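Local coordinates for protein TetR/AcrR family transcriptional regulator (Bradyrhizobium diazoefficiens, PDB 6G8G) that binds genistein and probably represses transcription as a flavonoid-responsive TetR-family DNA-binding regulator, at residues Q37-T42 and S64-F69. Numbering follows the deposited sequence.
Sequences QGFSAT and SKEALF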
ATOM      1  N   GLN A  37     -16.338   4.670 -16.145  1.00 86.35           N
ATOM      2  CA  GLN A  37     -16.838   3.321 -16.415  1.00 87.62           C
ATOM      3  C   GLN A  37     -15.870   2.158 -16.229  1.00 84.65           C
ATOM      4  O   GLN A  37     -16.284   1.011 -16.278  1.00 80.96           O
ATOM      5  CB  GLN A  37     -17.238   3.258 -17.869  1.00 93.77           C
ATOM      6  CG  GLN A  37     -18.561   3.883 -18.203  1.00101.06           C
ATOM      7  CD  GLN A  37     -18.640   4.200 -19.689  1.00105.19           C
ATOM      8  OE1 GLN A  37     -17.833   3.714 -20.479  1.00 95.08           O
ATOM      9  NE2 GLN A  37     -19.600   5.029 -20.074  1.00108.53           N
ATOM     10  N   GLY A  38     -14.585   2.432 -16.077  1.00 84.52           N
ATOM     11  CA  GLY A  38     -13.591   1.369 -16.108  1.00 86.01           C
ATOM     12  C   GLY A  38     -13.006   1.179 -17.499  1.00 85.97           C
ATOM     13  O   GLY A  38     -13.521   1.680 -18.513  1.00 82.79           O
ATOM     14  N   PHE A  39     -11.903   0.453 -17.538  1.00 82.28           N
ATOM     15  CA  PHE A  39     -11.167   0.261 -18.762  1.00 80.01           C
ATOM     16  C   PHE A  39     -11.905  -0.689 -19.712  1.00 81.70           C
ATOM     17  O   PHE A  39     -12.211  -0.317 -20.867  1.00 79.15           O
ATOM     18  CB  PHE A  39      -9.771  -0.268 -18.445  1.00 77.22           C
ATOM     19  CG  PHE A  39      -8.941  -0.553 -19.664  1.00 75.83           C
ATOM     20  CD1 PHE A  39      -8.502   0.481 -20.483  1.00 72.29           C
ATOM     21  CD2 PHE A  39      -8.596  -1.859 -19.989  1.00 75.71           C
ATOM     22  CE1 PHE A  39      -7.742   0.226 -21.602  1.00 71.76           C
ATOM     23  CE2 PHE A  39      -7.830  -2.119 -21.102  1.00 75.36           C
ATOM     24  CZ  PHE A  39      -7.399  -1.075 -21.915  1.00 75.26           C
ATOM     25  N   SER A  40     -12.206  -1.895 -19.237  1.00 76.71           N
ATOM     26  CA  SER A  40     -12.925  -2.879 -20.068  1.00 83.48           C
ATOM     27  C   SER A  40     -14.332  -2.455 -20.518  1.00 80.27           C
ATOM     28  O   SER A  40     -14.751  -2.733 -21.624  1.00 77.78           O
ATOM     29  CB  SER A  40     -13.059  -4.187 -19.301  1.00 78.33           C
ATOM     30  OG  SER A  40     -11.804  -4.816 -19.192  1.00 86.89           O
ATOM     31  N   ALA A  41     -15.031  -1.744 -19.662  1.00 84.99           N
ATOM     32  CA  ALA A  41     -16.336  -1.232 -20.005  1.00 87.73           C
ATOM     33  C   ALA A  41     -16.325  -0.060 -21.021  1.00 86.28           C
ATOM     34  O   ALA A  41     -17.377   0.411 -21.435  1.00 89.36           O
ATOM     35  CB  ALA A  41     -17.025  -0.781 -18.733  1.00 92.62           C
ATOM     36  N   THR A  42     -15.169   0.483 -21.355  1.00 74.06           N
ATOM     37  CA  THR A  42     -15.137   1.604 -22.261  1.00 74.23           C
ATOM     38  C   THR A  42     -14.744   1.048 -23.614  1.00 75.25           C
ATOM     39  O   THR A  42     -13.769   0.322 -23.695  1.00 76.89           O
ATOM     40  CB  THR A  42     -14.113   2.644 -21.792  1.00 70.22           C
ATOM     41  OG1 THR A  42     -14.505   3.178 -20.527  1.00 72.46           O
ATOM     42  CG2 THR A  42     -13.998   3.779 -22.797  1.00 71.80           C
ATOM     43  N   SER A  64      -4.868   0.451 -30.609  1.00 68.27           N
ATOM     44  CA  SER A  64      -5.832  -0.244 -29.775  1.00 65.21           C
ATOM     45  C   SER A  64      -6.129   0.533 -28.517  1.00 65.83           C
ATOM     46  O   SER A  64      -5.388   1.428 -28.124  1.00 67.37           O
ATOM     47  CB  SER A  64      -5.263  -1.591 -29.348  1.00 65.79           C
ATOM     48  OG  SER A  64      -4.106  -1.430 -28.537  1.00 60.60           O
ATOM     49  N   LYS A  65      -7.156   0.084 -27.831  1.00 64.99           N
ATOM     50  CA  LYS A  65      -7.508   0.616 -26.537  1.00 67.03           C
ATOM     51  C   LYS A  65      -6.341   0.497 -25.530  1.00 67.17           C
ATOM     52  O   LYS A  65      -6.019   1.441 -24.814  1.00 61.48           O
ATOM     53  CB  LYS A  65      -8.729  -0.139 -26.010  1.00 67.15           C
ATOM     54  CG  LYS A  65      -9.485   0.595 -24.925  1.00 70.52           C
ATOM     55  CD  LYS A  65     -10.814  -0.063 -24.617  1.00 68.95           C
ATOM     56  CE  LYS A  65     -10.624  -1.357 -23.854  1.00 68.62           C
ATOM     57  NZ  LYS A  65     -11.922  -2.012 -23.582  1.00 71.88           N
ATOM     58  N   GLU A  66      -5.700  -0.669 -25.501  1.00 69.57           N
ATOM     59  CA  GLU A  66      -4.516  -0.895 -24.662  1.00 65.58           C
ATOM     60  C   GLU A  66      -3.454   0.155 -24.974  1.00 63.64           C
ATOM     61  O   GLU A  66      -2.860   0.740 -24.085  1.00 58.46           O
ATOM     62  CB  GLU A  66      -3.958  -2.299 -24.887  1.00 72.50           C
ATOM     63  CG  GLU A  66      -4.818  -3.470 -24.380  1.00 85.10           C
ATOM     64  CD  GLU A  66      -6.052  -3.813 -25.244  1.00 94.01           C
ATOM     65  OE1 GLU A  66      -6.221  -3.266 -26.376  1.00 91.65           O
ATOM     66  OE2 GLU A  66      -6.851  -4.681 -24.795  1.00100.37           O
ATOM     67  N   ALA A  67      -3.216   0.414 -26.252  1.00 64.96           N
ATOM     68  CA  ALA A  67      -2.209   1.413 -26.603  1.00 68.53           C
ATOM     69  C   ALA A  67      -2.603   2.810 -26.104  1.00 62.70           C
ATOM     70  O   ALA A  67      -1.785   3.571 -25.636  1.00 59.76           O
ATOM     71  CB  ALA A  67      -1.950   1.388 -28.101  1.00 72.80           C
ATOM     72  N   LEU A  68      -3.874   3.111 -26.147  1.00 63.42           N
ATOM     73  CA  LEU A  68      -4.352   4.399 -25.677  1.00 66.89           C
ATOM     74  C   LEU A  68      -4.091   4.572 -24.187  1.00 67.09           C
ATOM     75  O   LEU A  68      -3.605   5.603 -23.747  1.00 68.72           O
ATOM     76  CB  LEU A  68      -5.833   4.446 -25.894  1.00 67.95           C
ATOM     77  CG  LEU A  68      -6.751   5.622 -25.907  1.00 75.23           C
ATOM     78  CD1 LEU A  68      -6.312   6.778 -26.719  1.00 71.32           C
ATOM     79  CD2 LEU A  68      -8.044   5.120 -26.541  1.00 83.88           C
ATOM     80  N   PHE A  69      -4.365   3.531 -23.421  1.00 63.14           N
ATOM     81  CA  PHE A  69      -4.160   3.589 -21.983  1.00 63.90           C
ATOM     82  C   PHE A  69      -2.676   3.643 -21.600  1.00 63.40           C
ATOM     83  O   PHE A  69      -2.277   4.324 -20.640  1.00 56.98           O
ATOM     84  CB  PHE A  69      -4.815   2.395 -21.315  1.00 67.49           C
ATOM     85  CG  PHE A  69      -4.979   2.544 -19.828  1.00 73.97           C
ATOM     86  CD1 PHE A  69      -5.198   3.775 -19.261  1.00 78.66           C
ATOM     87  CD2 PHE A  69      -4.950   1.449 -19.006  1.00 71.96           C
ATOM     88  CE1 PHE A  69      -5.333   3.916 -17.903  1.00 80.73           C
ATOM     89  CE2 PHE A  69      -5.080   1.577 -17.651  1.00 69.85           C
ATOM     90  CZ  PHE A  69      -5.276   2.815 -17.098  1.00 78.26           C
TER
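Lys65, in the first turn of helix 65-82, reaches across to segment 37-42 and brings its ammonium group to two backbone carbonyls. Lys65 NZ donates to Thr42 O at 3.0 Å, nearly in line with that C=O (164°). Lys65 NZ also donates to Phe39 O at 3.2 Å, where it stands tilted out of the carbonyl plane. Phe39 O takes Thr42 N as well, the bond that closes the type I turn, from the opposite face, so two donors grip it. Thr42 OG1 turns back to Gly38 O at 2.7 Å and ties the end of the turn to the residue just after helix 23-37.

The same lysine lies over one face of the Phe39 ring. Its chain runs extended from the backbone and bends at chi3 (73°), which lays Lys65 CE over the Phe39 ring as a CH-pi contact. Lys65 NZ, farther above the same face, makes a cation-pi contact. An alanine here takes away the ammonium and the methylenes over the ring, and would probably leave Thr42 O without this donor, Phe39 O with Thr42 N alone of the two, and the turn less firmly held to the helix.

Phe69 meets the opposite face. The two phenyl planes are 28° from parallel but slid apart, and Phe39 CE1 packs on Phe69 CB at 3.7 Å. The rim of the Phe39 ring points at the helix backbone near Glu66 CA. Phe34 and Phe127 add edge-to-face partners for Phe39, while Ser40 OG is hydrogen-bonded to Glu123 OE2.

Directly before Lys65, Ser64 is the N-cap of helix 65-82, its OG accepting from Ala67 N. The contact thus fastens the link between helices 23-37 and 44-51 to the helix that follows the helix-turn-helix in this TetR-type DNA-binding domain.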